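Local coordinates for protein Cry37AA1 (Bacillus thuringiensis, PDB 4RHZ) that binds calcium on a C2-like beta-sandwich and pairs with Cry23AA1, an aerolysin-type protein, probably as the smaller component of a binary insecticidal toxin, at residues T2-A6 with T59-S63; G19-Y24 with T50-S54; I90-Q96 with L108-E112. The contacts are given in a common frame with arbitrary orientation. Residues are numbered along the deposited sequence.

Overall arrangement
The three contacts sample a two-sheet beta sandwich with a C2-type fold. Contact 1 lies within one sheet, at the surface, where strands 4-13 and 55-62 pair through regular antiparallel backbone hydrogen bonds. Contacts 2 and 3 are partly buried and less regular: contact 2 joins two loops through one direct main-chain bond, a weak side-chain bond and a water, whereas contact 3 brings the edge strands of the two sheets together through carboxylate, amide and water links next to calcium. Contacts 1 and 3 reach the same sheet but on opposite sides of the chain's centre, about 27 Å apart between centres; contacts 2 and 3 approach to about 4 Å between nearest atoms.

Contact 1: T2-A6 with T59-S63; sequences TVYNA and TIKIS
Ala6 lays its methyl against the tip of Ile62, with CB 3.6 Å from Ile62 CD1; chi1 p and chi2 t extend the isoleucine arm out from the sheet face and lean it across towards the alanine. Both chains are extended, and strands 4-6 and 59-62 run antiparallel at 148°, their axes 4.6 Å apart at closest approach. Tyr4 with Ile62 and Ala6 with Ile60 are hydrogen-bonded pairs: Tyr4 N to Ile62 O 2.7 Å, Ile62 N to Tyr4 O 2.8 Å, Ala6 N to Ile60 O 2.8 Å and Ile60 N to Ala6 O 2.9 Å. Between them Asn5 and Lys61 form a non-hydrogen-bonded pair, CA to CA 4.7 Å, where Lys61 CA approaches Tyr4 O at 3.3 Å. Their side chains rise on the other face of the sheet, bringing Asn5 OD1 within 3.2 Å of Lys61 CE. Strand 55-62, an outermost strand of its four-stranded sheet within the chain, thus pairs with the N-terminal strand of the C2-type sandwich. Strand 115-125 flanks strand 4-13 on its other side, Asn5 and Thr124 being joined by backbone hydrogen bonding, while Ile60 and Ile62 pack on Phe38 of strand 38-43 in the opposing sheet.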
loop_
_atom_site.group_PDB
_atom_site.type_symbol
_atom_site.label_atom_id
_atom_site.label_comp_id
_atom_site.label_asym_id
_atom_site.label_seq_id
_atom_site.Cartn_x
_atom_site.Cartn_y
_atom_site.Cartn_z
ATOM N N THR B 2 30.359 -7.271 -11.404
ATOM C CA THR B 2 30.291 -6.588 -10.058
ATOM C C THR B 2 29.617 -7.460 -8.986
ATOM O O THR B 2 28.597 -8.088 -9.244
ATOM C CB THR B 2 29.472 -5.288 -10.209
ATOM O OG1 THR B 2 30.026 -4.534 -11.289
ATOM C CG2 THR B 2 29.439 -4.431 -8.876
ATOM N N VAL B 3 30.181 -7.491 -7.784
ATOM C CA VAL B 3 29.615 -8.258 -6.682
ATOM C C VAL B 3 28.741 -7.288 -5.835
ATOM O O VAL B 3 29.089 -6.111 -5.675
ATOM C CB VAL B 3 30.744 -8.895 -5.861
ATOM C CG1 VAL B 3 30.191 -9.555 -4.601
ATOM C CG2 VAL B 3 31.579 -9.942 -6.759
ATOM N N TYR B 4 27.624 -7.783 -5.303
ATOM C CA TYR B 4 26.713 -6.978 -4.483
ATOM C C TYR B 4 26.485 -7.514 -3.104
ATOM O O TYR B 4 26.475 -8.726 -2.877
ATOM C CB TYR B 4 25.366 -6.806 -5.151
ATOM C CG TYR B 4 25.473 -6.069 -6.447
ATOM C CD1 TYR B 4 25.417 -4.675 -6.476
ATOM C CD2 TYR B 4 25.646 -6.764 -7.675
ATOM C CE1 TYR B 4 25.524 -3.977 -7.684
ATOM C CE2 TYR B 4 25.752 -6.095 -8.856
ATOM C CZ TYR B 4 25.688 -4.683 -8.856
ATOM O OH TYR B 4 25.788 -3.972 -10.038
ATOM N N ASN B 5 26.325 -6.590 -2.169
ATOM C CA ASN B 5 25.866 -6.935 -0.831
ATOM C C ASN B 5 24.366 -7.012 -1.009
ATOM O O ASN B 5 23.766 -6.104 -1.479
ATOM C CB ASN B 5 26.310 -5.855 0.201
ATOM C CG ASN B 5 27.774 -6.067 0.706
ATOM O OD1 ASN B 5 28.153 -7.185 1.028
ATOM N ND2 ASN B 5 28.557 -4.997 0.830
ATOM N N ALA B 6 23.774 -8.152 -0.720
ATOM C CA ALA B 6 22.332 -8.293 -0.800
ATOM C C ALA B 6 21.793 -8.530 0.608
ATOM O O ALA B 6 22.271 -9.420 1.315
ATOM C CB ALA B 6 21.926 -9.414 -1.743
ATOM N N THR B 59 22.680 -10.386 5.324
ATOM C CA THR B 59 23.389 -9.847 4.184
ATOM C C THR B 59 24.388 -10.873 3.671
ATOM O O THR B 59 25.065 -11.541 4.452
ATOM C CB THR B 59 24.037 -8.493 4.501
ATOM O OG1 THR B 59 23.012 -7.627 4.950
ATOM C CG2 THR B 59 24.678 -7.841 3.211
ATOM N N ILE B 60 24.453 -10.977 2.349
ATOM C CA ILE B 60 25.152 -12.056 1.622
ATOM C C ILE B 60 25.849 -11.401 0.446
ATOM O O ILE B 60 25.327 -10.437 -0.149
ATOM C CB ILE B 60 24.126 -13.057 0.982
ATOM C CG1 ILE B 60 23.345 -13.821 2.024
ATOM C CG2 ILE B 60 24.809 -14.119 0.156
ATOM C CD1 ILE B 60 22.472 -14.849 1.385
ATOM N N LYS B 61 26.995 -11.910 0.037
ATOM C CA LYS B 61 27.570 -11.322 -1.169
ATOM C C LYS B 61 27.178 -12.126 -2.380
ATOM O O LYS B 61 27.227 -13.357 -2.348
ATOM C CB LYS B 61 29.065 -11.237 -1.012
ATOM C CG LYS B 61 29.510 -9.928 -0.352
ATOM C CD LYS B 61 30.159 -10.163 0.965
ATOM C CE LYS B 61 30.848 -8.872 1.453
ATOM N NZ LYS B 61 31.900 -8.461 0.454
ATOM N N ILE B 62 26.761 -11.454 -3.454
ATOM C CA ILE B 62 26.235 -12.157 -4.587
ATOM C C ILE B 62 26.582 -11.508 -5.923
ATOM O O ILE B 62 26.929 -10.348 -5.966
ATOM C CB ILE B 62 24.696 -12.336 -4.527
ATOM C CG1 ILE B 62 23.980 -11.029 -4.711
ATOM C CG2 ILE B 62 24.224 -13.096 -3.255
ATOM C CD1 ILE B 62 22.457 -11.225 -4.758
ATOM N N SER B 63 26.501 -12.275 -6.999
ATOM C CA SER B 63 26.720 -11.749 -8.343
ATOM C C SER B 63 25.977 -12.595 -9.321
ATOM O O SER B 63 25.574 -13.744 -9.001
ATOM C CB SER B 63 28.213 -11.726 -8.698
ATOM O OG SER B 63 28.735 -13.053 -8.712
#

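Contact 2: G19-Y24 with T50-S54; sequences GGPEPY and TPERS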
loop_
_atom_site.group_PDB
_atom_site.type_symbol
_atom_site.label_atom_id
_atom_site.label_comp_id
_atom_site.label_asym_id
_atom_site.label_seq_id
_atom_site.Cartn_x
_atom_site.Cartn_y
_atom_site.Cartn_z
ATOM N N GLY B 19 3.025 -14.801 21.382
ATOM C CA GLY B 19 4.209 -14.137 20.821
ATOM C C GLY B 19 4.421 -14.547 19.360
ATOM O O GLY B 19 3.453 -14.739 18.599
ATOM N N GLY B 20 5.682 -14.730 18.976
ATOM C CA GLY B 20 6.023 -14.980 17.578
ATOM C C GLY B 20 5.959 -16.438 17.180
ATOM O O GLY B 20 5.795 -17.330 18.011
ATOM N N PRO B 21 6.094 -16.699 15.884
ATOM C CA PRO B 21 6.161 -18.102 15.510
ATOM C C PRO B 21 7.567 -18.719 15.752
ATOM O O PRO B 21 8.534 -17.993 16.104
ATOM C CB PRO B 21 5.746 -18.095 14.033
ATOM C CG PRO B 21 5.716 -16.673 13.600
ATOM C CD PRO B 21 6.180 -15.801 14.725
ATOM N N GLU B 22 7.651 -20.045 15.600
ATOM C CA GLU B 22 8.889 -20.783 15.771
ATOM C C GLU B 22 9.298 -21.497 14.491
ATOM O O GLU B 22 9.263 -22.731 14.390
ATOM C CB GLU B 22 8.770 -21.727 16.967
ATOM C CG GLU B 22 8.958 -20.914 18.247
ATOM C CD GLU B 22 7.862 -21.150 19.267
ATOM O OE1 GLU B 22 7.254 -20.130 19.697
ATOM O OE2 GLU B 22 7.623 -22.342 19.616
ATOM N N PRO B 23 9.667 -20.707 13.484
ATOM C CA PRO B 23 9.788 -21.380 12.169
ATOM C C PRO B 23 11.025 -22.287 12.119
ATOM O O PRO B 23 12.075 -21.891 12.649
ATOM C CB PRO B 23 9.968 -20.200 11.214
ATOM C CG PRO B 23 10.568 -19.112 12.059
ATOM C CD PRO B 23 9.878 -19.252 13.397
ATOM N N TYR B 24 10.908 -23.487 11.552
ATOM C CA TYR B 24 12.096 -24.218 11.168
ATOM C C TYR B 24 12.005 -24.602 9.695
ATOM O O TYR B 24 10.905 -24.732 9.149
ATOM C CB TYR B 24 12.290 -25.488 11.991
ATOM C CG TYR B 24 11.241 -26.567 11.771
ATOM C CD1 TYR B 24 11.460 -27.605 10.863
ATOM C CD2 TYR B 24 10.038 -26.575 12.508
ATOM C CE1 TYR B 24 10.507 -28.624 10.664
ATOM C CE2 TYR B 24 9.077 -27.592 12.324
ATOM C CZ TYR B 24 9.302 -28.598 11.396
ATOM O OH TYR B 24 8.342 -29.606 11.204
ATOM N N THR B 50 12.865 -24.844 19.320
ATOM C CA THR B 50 13.054 -24.041 18.103
ATOM C C THR B 50 12.898 -22.565 18.477
ATOM O O THR B 50 11.976 -22.204 19.201
ATOM C CB THR B 50 12.115 -24.476 16.942
ATOM O OG1 THR B 50 12.326 -25.869 16.633
ATOM C CG2 THR B 50 12.349 -23.635 15.687
ATOM N N PRO B 51 13.835 -21.722 18.040
ATOM C CA PRO B 51 13.739 -20.298 18.379
ATOM C C PRO B 51 12.517 -19.530 17.818
ATOM O O PRO B 51 11.988 -19.832 16.716
ATOM C CB PRO B 51 15.029 -19.693 17.812
ATOM C CG PRO B 51 15.874 -20.830 17.324
ATOM C CD PRO B 51 15.061 -22.067 17.292
ATOM N N GLU B 52 12.079 -18.550 18.616
ATOM C CA GLU B 52 11.059 -17.607 18.236
ATOM C C GLU B 52 11.697 -16.694 17.202
ATOM O O GLU B 52 12.821 -16.220 17.382
ATOM C CB GLU B 52 10.557 -16.794 19.452
ATOM C CG GLU B 52 9.409 -15.793 19.107
ATOM C CD GLU B 52 8.831 -15.000 20.340
ATOM O OE1 GLU B 52 8.569 -13.779 20.180
ATOM O OE2 GLU B 52 8.608 -15.588 21.431
ATOM N N ARG B 53 10.992 -16.461 16.103
ATOM C CA ARG B 53 11.543 -15.618 15.077
ATOM C C ARG B 53 10.415 -14.990 14.327
ATOM O O ARG B 53 9.651 -15.685 13.664
ATOM C CB ARG B 53 12.455 -16.437 14.130
ATOM C CG ARG B 53 13.123 -15.612 13.024
ATOM C CD ARG B 53 14.266 -14.748 13.531
ATOM N NE ARG B 53 15.197 -15.586 14.257
ATOM C CZ ARG B 53 16.420 -15.237 14.656
ATOM N NH1 ARG B 53 16.935 -14.027 14.368
ATOM N NH2 ARG B 53 17.142 -16.134 15.331
ATOM N N SER B 54 10.289 -13.680 14.410
ATOM C CA SER B 54 9.260 -13.049 13.602
ATOM C C SER B 54 9.864 -12.312 12.380
ATOM O O SER B 54 9.261 -12.304 11.306
ATOM C CB SER B 54 8.248 -12.221 14.460
ATOM O OG SER B 54 8.634 -10.880 14.680
HETATM O O HOH W 1 13.450 -20.188 14.222
#
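Main-chain carbonyls supply most of the acceptors between these two loops, and prolines limit the donors. Pro21 O takes the one strong direct bond, from Arg53 N at 2.9 Å and nearly straight (165°), and Glu52 CA adds a CA-H...O contact to Pro21 O at 3.3 Å. One residue along each loop, Pro51 O receives a similar contact from Glu22 CA at 3.4 Å. No amide hydrogen exists at Pro23, and water 1 serves the carbonyls instead, donating to Pro23 O at 2.7 Å and to Pro51 O at 2.9 Å. At the outer end the extended Glu52 side chain accepts a weak bond, Gly20 N to Glu52 OE1 at 3.3 Å. Gly19 has positive phi, which favours glycine, and a CB on Gly20 would crowd Glu52 CG. Other donors are satisfied beyond the pair: Glu22 N by Glu81 OE1, Tyr24 OH by Asp88, and Thr50 OG1 by a bond with Gly47 O. That leaves the threonine methyl CG2 to pack 3.5 Å from Pro23 O and 4.1 Å from Tyr24 CB. Pro23 CG meets Arg53 CB at 3.9 Å, and both residues rest on Phe12 of strand 4-13. The arrangement is irregular loop-to-loop packing at the end of a beta sandwich, where the connections entering strands 26-30 and 55-62, one from each sheet, meet near the calcium-binding end of the C2-type fold.

Contact 3: I90-Q96 with L108-E112; sequences ILAYPSQ and LDGDE. With CA (calcium ion), chain D.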
loop_
_atom_site.group_PDB
_atom_site.type_symbol
_atom_site.label_atom_id
_atom_site.label_comp_id
_atom_site.label_asym_id
_atom_site.label_seq_id
_atom_site.Cartn_x
_atom_site.Cartn_y
_atom_site.Cartn_z
ATOM N N ILE B 90 2.284 -25.309 8.112
ATOM C CA ILE B 90 3.153 -24.959 7.010
ATOM C C ILE B 90 3.021 -23.493 6.729
ATOM O O ILE B 90 1.899 -23.028 6.539
ATOM C CB ILE B 90 2.865 -25.879 5.768
ATOM C CG1 ILE B 90 3.287 -27.329 6.116
ATOM C CG2 ILE B 90 3.632 -25.423 4.591
ATOM C CD1 ILE B 90 2.332 -28.267 5.761
ATOM N N LEU B 91 4.146 -22.771 6.725
ATOM C CA LEU B 91 4.247 -21.363 6.393
ATOM C C LEU B 91 4.712 -21.171 4.930
ATOM O O LEU B 91 4.487 -20.060 4.359
ATOM C CB LEU B 91 5.266 -20.650 7.300
ATOM C CG LEU B 91 4.893 -20.233 8.754
ATOM C CD1 LEU B 91 4.374 -21.442 9.504
ATOM C CD2 LEU B 91 6.035 -19.567 9.568
ATOM N N ALA B 92 5.355 -22.207 4.329
ATOM C CA ALA B 92 5.797 -22.138 2.911
ATOM C C ALA B 92 6.098 -23.554 2.396
ATOM O O ALA B 92 6.630 -24.375 3.154
ATOM C CB ALA B 92 7.016 -21.245 2.726
ATOM N N TYR B 93 5.718 -23.813 1.147
ATOM C CA TYR B 93 5.958 -25.073 0.497
ATOM C C TYR B 93 7.023 -24.875 -0.561
ATOM O O TYR B 93 7.028 -23.860 -1.261
ATOM C CB TYR B 93 4.718 -25.580 -0.199
ATOM C CG TYR B 93 3.506 -25.963 0.648
ATOM C CD1 TYR B 93 2.550 -25.018 1.008
ATOM C CD2 TYR B 93 3.279 -27.287 0.992
ATOM C CE1 TYR B 93 1.381 -25.371 1.736
ATOM C CE2 TYR B 93 2.136 -27.657 1.687
ATOM C CZ TYR B 93 1.165 -26.675 2.043
ATOM O OH TYR B 93 0.015 -27.051 2.760
ATOM N N PRO B 94 7.947 -25.839 -0.673
ATOM C CA PRO B 94 9.057 -25.551 -1.557
ATOM C C PRO B 94 8.701 -25.708 -3.029
ATOM O O PRO B 94 9.453 -25.287 -3.843
ATOM C CB PRO B 94 10.165 -26.552 -1.125
ATOM C CG PRO B 94 9.411 -27.797 -0.585
ATOM C CD PRO B 94 8.169 -27.051 0.161
ATOM N N SER B 95 7.555 -26.232 -3.397
ATOM C CA SER B 95 7.271 -26.217 -4.790
ATOM C C SER B 95 6.922 -24.792 -5.274
ATOM O O SER B 95 6.808 -24.547 -6.480
ATOM C CB SER B 95 6.132 -27.188 -5.117
ATOM O OG SER B 95 4.988 -26.754 -4.386
ATOM N N GLN B 96 6.744 -23.838 -4.376
ATOM C CA GLN B 96 6.264 -22.543 -4.845
ATOM C C GLN B 96 7.411 -21.557 -4.903
ATOM O O GLN B 96 7.905 -21.143 -3.834
ATOM C CB GLN B 96 5.153 -21.988 -3.905
ATOM C CG GLN B 96 4.824 -20.509 -4.241
ATOM C CD GLN B 96 3.879 -19.841 -3.226
ATOM O OE1 GLN B 96 4.205 -19.664 -2.045
ATOM N NE2 GLN B 96 2.713 -19.483 -3.692
ATOM N N LEU B 108 5.486 -16.038 0.148
ATOM C CA LEU B 108 5.341 -17.455 0.013
ATOM C C LEU B 108 4.165 -17.880 0.879
ATOM O O LEU B 108 4.171 -17.524 2.064
ATOM C CB LEU B 108 6.629 -18.143 0.511
ATOM C CG LEU B 108 7.946 -17.601 -0.050
ATOM C CD1 LEU B 108 9.123 -18.513 0.406
ATOM C CD2 LEU B 108 7.853 -17.563 -1.558
ATOM N N ASP B 109 3.190 -18.623 0.312
ATOM C CA ASP B 109 1.973 -18.988 1.032
ATOM C C ASP B 109 2.057 -20.288 1.778
ATOM O O ASP B 109 2.681 -21.266 1.319
ATOM C CB ASP B 109 0.700 -19.020 0.091
ATOM C CG ASP B 109 0.564 -17.752 -0.693
ATOM O OD1 ASP B 109 0.750 -17.752 -1.968
ATOM O OD2 ASP B 109 0.371 -16.704 -0.013
ATOM N N GLY B 110 1.337 -20.338 2.898
ATOM C CA GLY B 110 1.344 -21.546 3.759
ATOM C C GLY B 110 0.040 -22.279 3.616
ATOM O O GLY B 110 -0.654 -22.137 2.610
ATOM N N ASP B 111 -0.317 -23.067 4.625
ATOM C CA ASP B 111 -1.479 -23.912 4.505
ATOM C C ASP B 111 -2.725 -23.207 5.007
ATOM O O ASP B 111 -3.843 -23.798 4.986
ATOM C CB ASP B 111 -1.260 -25.306 5.158
ATOM C CG ASP B 111 -0.920 -25.207 6.663
ATOM O OD1 ASP B 111 -0.853 -24.072 7.202
ATOM O OD2 ASP B 111 -0.755 -26.270 7.299
ATOM N N GLU B 112 -2.579 -21.943 5.358
ATOM C CA GLU B 112 -3.743 -21.131 5.814
ATOM C C GLU B 112 -3.442 -19.714 5.449
ATOM O O GLU B 112 -2.236 -19.384 5.261
ATOM C CB GLU B 112 -3.925 -21.141 7.357
ATOM C CG GLU B 112 -4.126 -22.500 7.960
ATOM C CD GLU B 112 -4.563 -22.415 9.476
ATOM O OE1 GLU B 112 -3.913 -23.048 10.294
ATOM O OE2 GLU B 112 -5.544 -21.726 9.837
HETATM CA CA CA D . -1.966 -24.376 11.035
HETATM O O HOH W 2 4.323 -21.848 -0.566
HETATM O O HOH W 3 -0.629 -23.008 9.486
HETATM O O HOH W 4 -2.111 -26.069 9.944
HETATM O O HOH W 5 -1.165 -22.254 12.382
#
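Gln96 makes a two-point pairing with Asp109: with chi1 and chi2 both t, its OE1 accepts from Asp109 N at 2.8 Å and its NE2 donates to Asp109 OD1 at 3.1 Å, while Asp109 OD2 forms a salt bridge with Arg107. Both residues pack on Gln53 of the Cry23AA1 chain. Water 2 accepts from Tyr93 N at 3.0 Å. Tyr93 (chi1 m) brings its ring alongside Gly110, CE1 3.9 Å from Gly110 C, and its OH to 3.2 Å from Asp111 CB. A CB on Gly110 would clash with Ile90 O. Asp111 N bonds to Ile90 O at 2.9 Å, and its p rotamer turns the carboxylate back to Ile90 N, held weakly by OD1 and OD2 at 3.5 and 3.3 Å. Those oxygens also accept from waters 3 and 4, both calcium ligands. Glu112 OE1 binds the ion directly at 2.5 Å, as does Asp89. A classic beta bulge at Leu91 and Ala92, facing Val79, accompanies this meeting of sandwich edges, which leads into the calcium site of a C2-type fold.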